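Beta-L-arabinobiosidase (Bacteroides thetaiotaomicron, PDB 5MQR) probably hydrolyses arabinose-containing linkages of plant pectin and may also have exo-alpha-sialidase activity. Local coordinates at residues A[635-640]-A[1012-1017]; A[666-671]-A[978-983]; A[984-989]-A[1003-1008]. All coordinates share one frame; numbering follows the deposited sequence.

Contact 1 of 3, residues A[635-640]-A[1012-1017]; sequences GMEDEN and RSRYYN
Arg1014 and Tyr1015 are the central pair of a type II beta turn, Ser1013 to Tyr1016, in the six-hairpin glycosidase domain. Both side chains reach the loop that follows helix 627-636. The tight part lies round the phenol oxygen. Tyr1015 OH donates to Glu637 OE1 at 2.5 Å, on the anti side of the carboxylate and 26° out of its plane. The same OH accepts from Arg1014 NH2 at 2.9 Å, so two bonds fix it. Glu637 OE2 is taken by a salt bridge to Arg991. A bend at chi3 of Arg1014 (64°) brings its guanidinium end-on to Asp638. There NH2 bonds to Asp638 O at 2.8 Å, and NH1 makes a longer salt bridge to Asp638 OD1 at 3.3 Å. The Asn640 amide stacks over one guanidinium face, planes 22° apart, while its OD1 meets the edge of the Tyr1015 ring. A leucine in place of Arg1014 would probably leave Asp638 without its charge partner and the Tyr1015 phenol with one bond fewer. The looser side is the outer one, where Asp638 lies exposed. Waters fill in along the rest of the arginine. One water joins Arg1014 NE to Glu637 OE1. Asn640 ND2, whose protein partner is Glu1011, also bonds a second water, which donates to Arg1014 O at 2.9 Å.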
loop_
_atom_site.group_PDB
_atom_site.type_symbol
_atom_site.label_atom_id
_atom_site.label_comp_id
_atom_site.label_asym_id
_atom_site.label_seq_id
_atom_site.Cartn_x
_atom_site.Cartn_y
_atom_site.Cartn_z
ATOM N N GLY A 635 -22.898 -20.826 -8.396
ATOM C CA GLY A 635 -22.889 -22.280 -8.282
ATOM C C GLY A 635 -23.655 -22.854 -7.101
ATOM O O GLY A 635 -24.003 -24.020 -7.137
HETATM N N MSE A 636 -23.957 -22.057 -6.072
HETATM C CA MSE A 636 -24.477 -22.610 -4.788
HETATM C C MSE A 636 -25.949 -22.939 -4.777
HETATM O O MSE A 636 -26.409 -23.707 -3.923
HETATM C CB MSE A 636 -24.133 -21.682 -3.614
HETATM C CG MSE A 636 -24.995 -20.424 -3.552
HETATM SE SE MSE A 636 -24.235 -19.184 -2.233
HETATM C CE MSE A 636 -25.527 -17.716 -2.554
ATOM N N GLU A 637 -26.693 -22.354 -5.712
ATOM C CA GLU A 637 -28.147 -22.519 -5.793
ATOM C C GLU A 637 -28.622 -22.154 -7.206
ATOM O O GLU A 637 -27.894 -21.501 -7.965
ATOM C CB GLU A 637 -28.879 -21.666 -4.700
ATOM C CG GLU A 637 -28.586 -20.153 -4.761
ATOM C CD GLU A 637 -28.811 -19.378 -3.443
ATOM O OE1 GLU A 637 -29.098 -18.148 -3.518
ATOM O OE2 GLU A 637 -28.683 -19.973 -2.335
ATOM N N ASP A 638 -29.827 -22.587 -7.555
ATOM C CA ASP A 638 -30.405 -22.271 -8.863
ATOM C C ASP A 638 -30.660 -20.767 -9.026
ATOM O O ASP A 638 -30.892 -20.037 -8.047
ATOM C CB ASP A 638 -31.716 -23.065 -9.119
ATOM C CG ASP A 638 -32.886 -22.603 -8.224
ATOM O OD1 ASP A 638 -32.743 -22.692 -6.984
ATOM O OD2 ASP A 638 -33.945 -22.165 -8.746
ATOM N N GLU A 639 -30.604 -20.328 -10.275
ATOM C CA GLU A 639 -31.014 -18.995 -10.680
ATOM C C GLU A 639 -32.519 -19.053 -10.999
ATOM O O GLU A 639 -32.915 -19.504 -12.063
ATOM C CB GLU A 639 -30.187 -18.573 -11.890
ATOM C CG GLU A 639 -30.389 -17.133 -12.333
ATOM C CD GLU A 639 -29.427 -16.698 -13.433
ATOM O OE1 GLU A 639 -28.887 -17.559 -14.150
ATOM O OE2 GLU A 639 -29.218 -15.466 -13.587
ATOM N N ASN A 640 -33.355 -18.604 -10.063
ATOM C CA ASN A 640 -34.803 -18.768 -10.203
ATOM C C ASN A 640 -35.426 -17.836 -11.232
ATOM O O ASN A 640 -36.357 -18.248 -11.972
ATOM C CB ASN A 640 -35.537 -18.636 -8.858
ATOM C CG ASN A 640 -35.377 -17.263 -8.215
ATOM O OD1 ASN A 640 -34.291 -16.691 -8.233
ATOM N ND2 ASN A 640 -36.464 -16.732 -7.644
ATOM N N ARG A 1012 -40.678 -16.180 -3.178
ATOM C CA ARG A 1012 -40.840 -14.723 -3.101
ATOM C C ARG A 1012 -39.754 -13.959 -2.307
ATOM O O ARG A 1012 -39.397 -12.828 -2.670
ATOM C CB ARG A 1012 -42.204 -14.372 -2.514
ATOM C CG ARG A 1012 -42.454 -14.912 -1.109
ATOM C CD ARG A 1012 -43.853 -14.519 -0.625
ATOM N NE ARG A 1012 -43.851 -13.219 0.039
ATOM C CZ ARG A 1012 -44.939 -12.565 0.431
ATOM N NH1 ARG A 1012 -46.169 -13.048 0.210
ATOM N NH2 ARG A 1012 -44.803 -11.409 1.065
ATOM N N SER A 1013 -39.275 -14.558 -1.213
ATOM C CA SER A 1013 -38.320 -13.886 -0.334
ATOM C C SER A 1013 -36.898 -13.849 -0.883
ATOM O O SER A 1013 -36.092 -13.033 -0.435
ATOM C CB SER A 1013 -38.274 -14.558 1.027
ATOM O OG SER A 1013 -39.464 -14.314 1.708
ATOM N N ARG A 1014 -36.583 -14.753 -1.804
ATOM C CA ARG A 1014 -35.208 -14.913 -2.261
ATOM C C ARG A 1014 -34.718 -13.649 -2.938
ATOM O O ARG A 1014 -35.394 -13.140 -3.831
ATOM C CB ARG A 1014 -35.082 -16.097 -3.215
ATOM C CG ARG A 1014 -35.299 -17.436 -2.553
ATOM C CD ARG A 1014 -35.235 -18.566 -3.558
ATOM N NE ARG A 1014 -33.903 -18.670 -4.159
ATOM C CZ ARG A 1014 -33.595 -19.461 -5.190
ATOM N NH1 ARG A 1014 -34.528 -20.253 -5.735
ATOM N NH2 ARG A 1014 -32.346 -19.478 -5.668
ATOM N N TYR A 1015 -33.560 -13.161 -2.498
ATOM C CA TYR A 1015 -32.902 -11.984 -3.079
ATOM C C TYR A 1015 -33.732 -10.704 -2.925
ATOM O O TYR A 1015 -33.708 -9.850 -3.806
ATOM C CB TYR A 1015 -32.552 -12.218 -4.572
ATOM C CG TYR A 1015 -31.966 -13.595 -4.847
ATOM C CD1 TYR A 1015 -30.785 -14.018 -4.220
ATOM C CD2 TYR A 1015 -32.594 -14.477 -5.710
ATOM C CE1 TYR A 1015 -30.259 -15.280 -4.437
ATOM C CE2 TYR A 1015 -32.062 -15.743 -5.942
ATOM C CZ TYR A 1015 -30.901 -16.136 -5.295
ATOM O OH TYR A 1015 -30.400 -17.390 -5.547
ATOM N N TYR A 1016 -34.439 -10.554 -1.805
ATOM C CA TYR A 1016 -35.289 -9.395 -1.593
ATOM C C TYR A 1016 -34.474 -8.087 -1.570
ATOM O O TYR A 1016 -33.409 -7.990 -0.963
ATOM C CB TYR A 1016 -36.077 -9.577 -0.296
ATOM C CG TYR A 1016 -37.344 -8.767 -0.147
ATOM C CD1 TYR A 1016 -38.311 -8.715 -1.174
ATOM C CD2 TYR A 1016 -37.623 -8.094 1.044
ATOM C CE1 TYR A 1016 -39.465 -7.986 -1.021
ATOM C CE2 TYR A 1016 -38.796 -7.396 1.199
ATOM C CZ TYR A 1016 -39.704 -7.331 0.156
ATOM O OH TYR A 1016 -40.868 -6.609 0.301
ATOM N N ASN A 1017 -35.000 -7.083 -2.242
ATOM C CA ASN A 1017 -34.333 -5.807 -2.403
ATOM C C ASN A 1017 -35.198 -4.709 -1.798
ATOM O O ASN A 1017 -35.970 -4.053 -2.493
ATOM C CB ASN A 1017 -34.068 -5.551 -3.887
ATOM C CG ASN A 1017 -33.334 -4.250 -4.120
ATOM O OD1 ASN A 1017 -32.588 -3.778 -3.238
ATOM N ND2 ASN A 1017 -33.568 -3.632 -5.283
HETATM O O HOH W 1 -31.901 -17.591 -2.259
HETATM O O HOH W 2 -37.228 -14.437 -5.718
#

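Contact 2 of 3, residues A[666-671]-A[978-983]; sequences RNFEEM and QMELYV
Two helices pack here in the helical glycosidase domain, probably an (alpha/alpha)6 barrel as in other six-hairpin glycosidases. Val983 of helix 972-985 is set against Asn667, Phe668 and Met671 of helix 666-680. The short segments come within 9.9 Å, axis to axis, and cross at 66°. Val983 carries most of the contact, and its two methyls do different work. CG1 stands anti to the backbone N (chi1 172°) and enters the turn of the other helix. It lies 3.6 Å from both Asn667 O and Asn667 CB. CG2 sits over the face of the Phe668 ring, a CH-pi contact 4.1 Å from the centroid and 13° off the normal. The far end of that ring reaches the backbone of helix 972-985. Its CZ is 3.7 Å from Glu980 CA, and CE2 touches Met979 CB. Phe668 thus lies across the neighbouring helix while Val983 holds one of its faces. Further aromatic residues pack round it: Phe976 meets the ring, and Trp1051 meets it edge-to-face. Met1025 of helix 1022-1029 also touches it. Met671, a selenomethionine here like Met979, is bent at chi2 and chi3, and its CE packs 3.8 Å from Val983 O. The partly exposed side is polar. There Asn667 OD1 and Glu980 OE2 both bond to Gln665 NE2, which ties the two helices together. A water adds a second bridge beside it. It accepts from Asn667 ND2 at 2.9 Å and donates to Glu980 OE2 at 3.0 Å.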
loop_
_atom_site.group_PDB
_atom_site.type_symbol
_atom_site.label_atom_id
_atom_site.label_comp_id
_atom_site.label_asym_id
_atom_site.label_seq_id
_atom_site.Cartn_x
_atom_site.Cartn_y
_atom_site.Cartn_z
ATOM N N ARG A 666 -14.309 -13.017 7.428
ATOM C CA ARG A 666 -14.893 -13.622 6.241
ATOM C C ARG A 666 -16.353 -13.239 6.009
ATOM O O ARG A 666 -16.739 -12.951 4.887
ATOM C CB ARG A 666 -14.733 -15.156 6.310
ATOM C CG ARG A 666 -15.218 -15.945 5.090
ATOM C CD ARG A 666 -14.541 -15.437 3.803
ATOM N NE ARG A 666 -14.772 -16.320 2.639
ATOM C CZ ARG A 666 -13.938 -16.490 1.595
ATOM N NH1 ARG A 666 -12.762 -15.857 1.523
ATOM N NH2 ARG A 666 -14.277 -17.339 0.618
ATOM N N ASN A 667 -17.166 -13.223 7.057
ATOM C CA ASN A 667 -18.597 -12.995 6.848
ATOM C C ASN A 667 -18.913 -11.577 6.321
ATOM O O ASN A 667 -19.704 -11.445 5.405
ATOM C CB ASN A 667 -19.473 -13.429 8.051
ATOM C CG ASN A 667 -19.136 -12.719 9.366
ATOM O OD1 ASN A 667 -18.275 -11.852 9.449
ATOM N ND2 ASN A 667 -19.825 -13.128 10.416
ATOM N N PHE A 668 -18.268 -10.545 6.861
ATOM C CA PHE A 668 -18.430 -9.174 6.371
ATOM C C PHE A 668 -18.032 -9.013 4.903
ATOM O O PHE A 668 -18.734 -8.354 4.112
ATOM C CB PHE A 668 -17.567 -8.201 7.190
ATOM C CG PHE A 668 -18.225 -7.666 8.431
ATOM C CD1 PHE A 668 -18.136 -8.350 9.640
ATOM C CD2 PHE A 668 -18.885 -6.459 8.400
ATOM C CE1 PHE A 668 -18.726 -7.841 10.795
ATOM C CE2 PHE A 668 -19.470 -5.933 9.553
ATOM C CZ PHE A 668 -19.380 -6.619 10.753
ATOM N N GLU A 669 -16.903 -9.608 4.556
ATOM C CA GLU A 669 -16.393 -9.535 3.215
ATOM C C GLU A 669 -17.345 -10.251 2.258
ATOM O O GLU A 669 -17.727 -9.685 1.251
ATOM C CB GLU A 669 -14.978 -10.124 3.116
ATOM C CG GLU A 669 -14.326 -9.883 1.753
ATOM C CD GLU A 669 -12.914 -10.419 1.664
ATOM O OE1 GLU A 669 -12.006 -9.746 2.204
ATOM O OE2 GLU A 669 -12.718 -11.508 1.061
ATOM N N GLU A 670 -17.741 -11.472 2.597
ATOM C CA GLU A 670 -18.652 -12.253 1.773
ATOM C C GLU A 670 -19.979 -11.527 1.573
ATOM O O GLU A 670 -20.515 -11.553 0.480
ATOM C CB GLU A 670 -18.913 -13.627 2.394
ATOM C CG GLU A 670 -19.862 -14.499 1.591
ATOM C CD GLU A 670 -20.041 -15.875 2.195
ATOM O OE1 GLU A 670 -20.473 -15.998 3.360
ATOM O OE2 GLU A 670 -19.764 -16.848 1.488
HETATM N N MSE A 671 -20.484 -10.890 2.624
HETATM C CA MSE A 671 -21.792 -10.199 2.562
HETATM C C MSE A 671 -21.703 -8.978 1.702
HETATM O O MSE A 671 -22.657 -8.632 1.030
HETATM C CB MSE A 671 -22.306 -9.820 3.950
HETATM C CG MSE A 671 -23.788 -9.467 3.986
HETATM SE SE MSE A 671 -24.914 -10.964 3.304
HETATM C CE MSE A 671 -24.201 -12.398 4.452
ATOM N N GLN A 978 -24.001 -4.469 15.908
ATOM C CA GLN A 978 -25.281 -4.537 15.196
ATOM C C GLN A 978 -25.083 -4.793 13.707
ATOM O O GLN A 978 -25.884 -5.503 13.110
ATOM C CB GLN A 978 -26.134 -3.285 15.424
ATOM C CG GLN A 978 -26.774 -3.232 16.801
ATOM C CD GLN A 978 -27.608 -4.480 17.111
ATOM O OE1 GLN A 978 -28.255 -5.023 16.233
ATOM N NE2 GLN A 978 -27.576 -4.936 18.345
HETATM N N MSE A 979 -24.018 -4.240 13.122
HETATM C CA MSE A 979 -23.651 -4.598 11.762
HETATM C C MSE A 979 -23.261 -6.056 11.661
HETATM O O MSE A 979 -23.616 -6.702 10.686
HETATM C CB MSE A 979 -22.529 -3.718 11.209
HETATM C CG MSE A 979 -22.996 -2.292 10.965
HETATM SE SE MSE A 979 -24.111 -2.189 9.353
HETATM C CE MSE A 979 -22.725 -2.472 7.968
ATOM N N GLU A 980 -22.551 -6.585 12.653
ATOM C CA GLU A 980 -22.179 -7.993 12.681
ATOM C C GLU A 980 -23.402 -8.937 12.732
ATOM O O GLU A 980 -23.462 -9.952 12.021
ATOM C CB GLU A 980 -21.244 -8.266 13.868
ATOM C CG GLU A 980 -20.688 -9.684 13.910
ATOM C CD GLU A 980 -19.494 -9.830 14.847
ATOM O OE1 GLU A 980 -19.667 -9.557 16.040
ATOM O OE2 GLU A 980 -18.385 -10.213 14.397
ATOM N N LEU A 981 -24.366 -8.598 13.580
ATOM C CA LEU A 981 -25.614 -9.349 13.675
ATOM C C LEU A 981 -26.435 -9.259 12.371
ATOM O O LEU A 981 -27.030 -10.248 11.950
ATOM C CB LEU A 981 -26.444 -8.861 14.869
ATOM C CG LEU A 981 -25.868 -9.124 16.266
ATOM C CD1 LEU A 981 -26.759 -8.569 17.400
ATOM C CD2 LEU A 981 -25.631 -10.614 16.477
ATOM N N TYR A 982 -26.457 -8.094 11.728
ATOM C CA TYR A 982 -27.106 -7.963 10.431
ATOM C C TYR A 982 -26.432 -8.925 9.421
ATOM O O TYR A 982 -27.103 -9.650 8.666
ATOM C CB TYR A 982 -27.040 -6.510 9.959
ATOM C CG TYR A 982 -27.832 -6.149 8.711
ATOM C CD1 TYR A 982 -28.858 -6.965 8.206
ATOM C CD2 TYR A 982 -27.575 -4.964 8.052
ATOM C CE1 TYR A 982 -29.574 -6.605 7.074
ATOM C CE2 TYR A 982 -28.292 -4.590 6.928
ATOM C CZ TYR A 982 -29.283 -5.416 6.435
ATOM O OH TYR A 982 -29.981 -5.025 5.313
ATOM N N VAL A 983 -25.114 -8.983 9.473
ATOM C CA VAL A 983 -24.359 -9.957 8.660
ATOM C C VAL A 983 -24.726 -11.410 8.979
ATOM O O VAL A 983 -25.120 -12.148 8.093
ATOM C CB VAL A 983 -22.824 -9.734 8.766
ATOM C CG1 VAL A 983 -22.056 -10.866 8.076
ATOM C CG2 VAL A 983 -22.426 -8.397 8.134
HETATM O O HOH W 3 -19.389 -12.792 13.252
#

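Contact 3 of 3, residues A[984-989]-A[1003-1008]; sequences ESQYHR and GYWLKG
Ser985 O accepts from two protein donors, Trp1005 NE1 at 3.0 Å and Tyr987 N at 3.0 Å, both weak bonds. A water also lies 2.6 Å from Ser985 O. Near here the chain leaves helix 972-985 through an inverse gamma turn centred on Gln986 and enters the small hairpin of strands 987-988 and 991-992, within the six-hairpin glycosidase domain. The indole N-H is shared between two carbonyls. Besides Ser985 O it points weakly to Tyr987 O at 3.2 Å. The N-H...O angles are 124° and 127°, so neither bond is straight. Tyr987 O lies at the indole edge, in the ring plane, whereas Ser985 O approaches obliquely. One side chain of the 1003-1008 loop thus holds both ends of the gamma turn. Trp1005 CZ2 also rests against Gln986 CA. His988 completes the contact. Its CG is trans to the backbone N, which extends the imidazole toward the loop. The ring meets the five-membered ring of Trp1005 obliquely, planes 79° apart. Tyr993 touches both rings. His988 NE2 is bonded to Asp1009, which helps to fix the turn of the imidazole, and His988 CE1 packs 3.6 Å from Gly1008 O. The loop beyond is closed by a type I beta turn from Trp1005 to Gly1008, with Gly1008 N bonded to Trp1005 O at 2.9 Å. A water in the plane of the imidazole links the two segments. It lies 3.1 Å from His988 ND1 and accepts from Trp1005 N at 3.0 Å.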
loop_
_atom_site.group_PDB
_atom_site.type_symbol
_atom_site.label_atom_id
_atom_site.label_comp_id
_atom_site.label_asym_id
_atom_site.label_seq_id
_atom_site.Cartn_x
_atom_site.Cartn_y
_atom_site.Cartn_z
ATOM N N GLU A 984 -24.647 -11.797 10.246
ATOM C CA GLU A 984 -24.948 -13.161 10.648
ATOM C C GLU A 984 -26.385 -13.557 10.339
ATOM O O GLU A 984 -26.654 -14.730 10.081
ATOM C CB GLU A 984 -24.699 -13.358 12.148
ATOM C CG GLU A 984 -23.215 -13.360 12.522
ATOM C CD GLU A 984 -22.949 -13.495 14.013
ATOM O OE1 GLU A 984 -23.885 -13.348 14.826
ATOM O OE2 GLU A 984 -21.775 -13.747 14.365
ATOM N N SER A 985 -27.298 -12.598 10.384
ATOM C CA SER A 985 -28.694 -12.884 10.089
ATOM C C SER A 985 -28.949 -13.216 8.612
ATOM O O SER A 985 -29.925 -13.858 8.319
ATOM C CB SER A 985 -29.616 -11.720 10.506
ATOM O OG SER A 985 -29.562 -10.629 9.581
ATOM N N GLN A 986 -28.062 -12.782 7.711
ATOM C CA GLN A 986 -28.258 -12.916 6.270
ATOM C C GLN A 986 -27.708 -14.247 5.731
ATOM O O GLN A 986 -26.924 -14.284 4.788
ATOM C CB GLN A 986 -27.678 -11.709 5.531
ATOM C CG GLN A 986 -28.509 -10.438 5.728
ATOM C CD GLN A 986 -27.826 -9.200 5.162
ATOM O OE1 GLN A 986 -28.160 -8.742 4.070
ATOM N NE2 GLN A 986 -26.861 -8.649 5.905
ATOM N N TYR A 987 -28.152 -15.340 6.353
ATOM C CA TYR A 987 -27.814 -16.686 5.950
ATOM C C TYR A 987 -29.056 -17.539 6.116
ATOM O O TYR A 987 -29.918 -17.248 6.970
ATOM C CB TYR A 987 -26.659 -17.255 6.779
ATOM C CG TYR A 987 -25.341 -16.620 6.446
ATOM C CD1 TYR A 987 -24.924 -15.464 7.092
ATOM C CD2 TYR A 987 -24.509 -17.176 5.486
ATOM C CE1 TYR A 987 -23.720 -14.859 6.771
ATOM C CE2 TYR A 987 -23.287 -16.582 5.158
ATOM C CZ TYR A 987 -22.901 -15.421 5.811
ATOM O OH TYR A 987 -21.689 -14.827 5.514
ATOM N N HIS A 988 -29.146 -18.553 5.269
ATOM C CA HIS A 988 -30.284 -19.454 5.202
ATOM C C HIS A 988 -29.738 -20.745 4.602
ATOM O O HIS A 988 -29.107 -20.708 3.552
ATOM C CB HIS A 988 -31.378 -18.836 4.314
ATOM C CG HIS A 988 -32.614 -19.659 4.186
ATOM N ND1 HIS A 988 -33.551 -19.754 5.193
ATOM C CD2 HIS A 988 -33.097 -20.397 3.155
ATOM C CE1 HIS A 988 -34.550 -20.527 4.793
ATOM N NE2 HIS A 988 -34.306 -20.914 3.554
ATOM N N ARG A 989 -29.930 -21.859 5.299
ATOM C CA ARG A 989 -29.437 -23.172 4.856
ATOM C C ARG A 989 -27.926 -23.158 4.602
ATOM O O ARG A 989 -27.426 -23.890 3.735
ATOM C CB ARG A 989 -30.220 -23.674 3.606
ATOM C CG ARG A 989 -31.677 -23.977 3.903
ATOM C CD ARG A 989 -32.461 -24.466 2.685
ATOM N NE ARG A 989 -33.799 -24.904 3.071
ATOM C CZ ARG A 989 -34.091 -26.066 3.657
ATOM N NH1 ARG A 989 -33.148 -26.968 3.915
ATOM N NH2 ARG A 989 -35.345 -26.337 3.988
ATOM N N GLY A 1003 -33.604 -16.377 14.487
ATOM C CA GLY A 1003 -32.961 -16.113 13.207
ATOM C C GLY A 1003 -33.707 -16.681 12.001
ATOM O O GLY A 1003 -33.275 -16.487 10.866
ATOM N N TYR A 1004 -34.830 -17.362 12.242
ATOM C CA TYR A 1004 -35.583 -17.988 11.171
ATOM C C TYR A 1004 -36.142 -16.948 10.221
ATOM O O TYR A 1004 -36.889 -16.072 10.631
ATOM C CB TYR A 1004 -36.739 -18.813 11.740
ATOM C CG TYR A 1004 -37.561 -19.534 10.705
ATOM C CD1 TYR A 1004 -36.962 -20.342 9.725
ATOM C CD2 TYR A 1004 -38.953 -19.448 10.717
ATOM C CE1 TYR A 1004 -37.742 -21.026 8.786
ATOM C CE2 TYR A 1004 -39.735 -20.139 9.794
ATOM C CZ TYR A 1004 -39.131 -20.919 8.829
ATOM O OH TYR A 1004 -39.931 -21.586 7.933
ATOM N N TRP A 1005 -35.791 -17.058 8.962
ATOM C CA TRP A 1005 -36.407 -16.213 7.931
ATOM C C TRP A 1005 -37.859 -16.657 7.785
ATOM O O TRP A 1005 -38.136 -17.812 7.497
ATOM C CB TRP A 1005 -35.647 -16.297 6.611
ATOM C CG TRP A 1005 -34.363 -15.524 6.629
ATOM C CD1 TRP A 1005 -33.119 -16.012 6.828
ATOM C CD2 TRP A 1005 -34.212 -14.107 6.439
ATOM N NE1 TRP A 1005 -32.207 -15.006 6.780
ATOM C CE2 TRP A 1005 -32.854 -13.820 6.558
ATOM C CE3 TRP A 1005 -35.107 -13.057 6.211
ATOM C CZ2 TRP A 1005 -32.350 -12.530 6.407
ATOM C CZ3 TRP A 1005 -34.608 -11.781 6.091
ATOM C CH2 TRP A 1005 -33.242 -11.527 6.185
ATOM N N LEU A 1006 -38.776 -15.734 8.029
ATOM C CA LEU A 1006 -40.161 -16.109 8.324
ATOM C C LEU A 1006 -41.052 -16.542 7.150
ATOM O O LEU A 1006 -42.142 -17.026 7.389
ATOM C CB LEU A 1006 -40.837 -15.018 9.148
ATOM C CG LEU A 1006 -40.281 -14.938 10.576
ATOM C CD1 LEU A 1006 -40.473 -13.545 11.179
ATOM C CD2 LEU A 1006 -40.907 -16.025 11.438
ATOM N N LYS A 1007 -40.612 -16.403 5.911
ATOM C CA LYS A 1007 -41.268 -17.117 4.799
ATOM C C LYS A 1007 -40.631 -18.477 4.491
ATOM O O LYS A 1007 -40.979 -19.105 3.498
ATOM C CB LYS A 1007 -41.264 -16.270 3.535
ATOM C CG LYS A 1007 -41.963 -14.933 3.703
ATOM C CD LYS A 1007 -43.462 -15.085 3.800
ATOM C CE LYS A 1007 -44.114 -13.715 3.794
ATOM N NZ LYS A 1007 -45.576 -13.824 3.698
ATOM N N GLY A 1008 -39.720 -18.959 5.332
ATOM C CA GLY A 1008 -39.090 -20.254 5.064
ATOM C C GLY A 1008 -38.427 -20.347 3.690
ATOM O O GLY A 1008 -37.653 -19.474 3.289
HETATM O O HOH W 4 -30.834 -15.545 10.112
HETATM O O HOH W 5 -31.320 -18.336 8.996
HETATM O O HOH W 6 -33.723 -19.016 8.188
#

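Contacts 2 and 3 are buried. Contact 2 joins two helices, mostly by apolar touches, with no direct polar bond. Contact 1 is a surface contact, built from charges, a phenol and waters. Contact 3 joins the chain leaving a helix to a loop, so carbonyls and waters do much of the work. Contacts 2 and 3 share helix 972-985 and follow each other along the chain. They meet at Glu670 OE1 and Tyr987 OH, a probable hydrogen bond, and at Met671 CE packed on Gln986 O. Contacts 1 and 3 touch where Ser1013 packs on Lys1007. Contacts 1 and 2 do not touch, yet Tyr1015 of contact 1 packs on helix 666-680, which contact 2 uses.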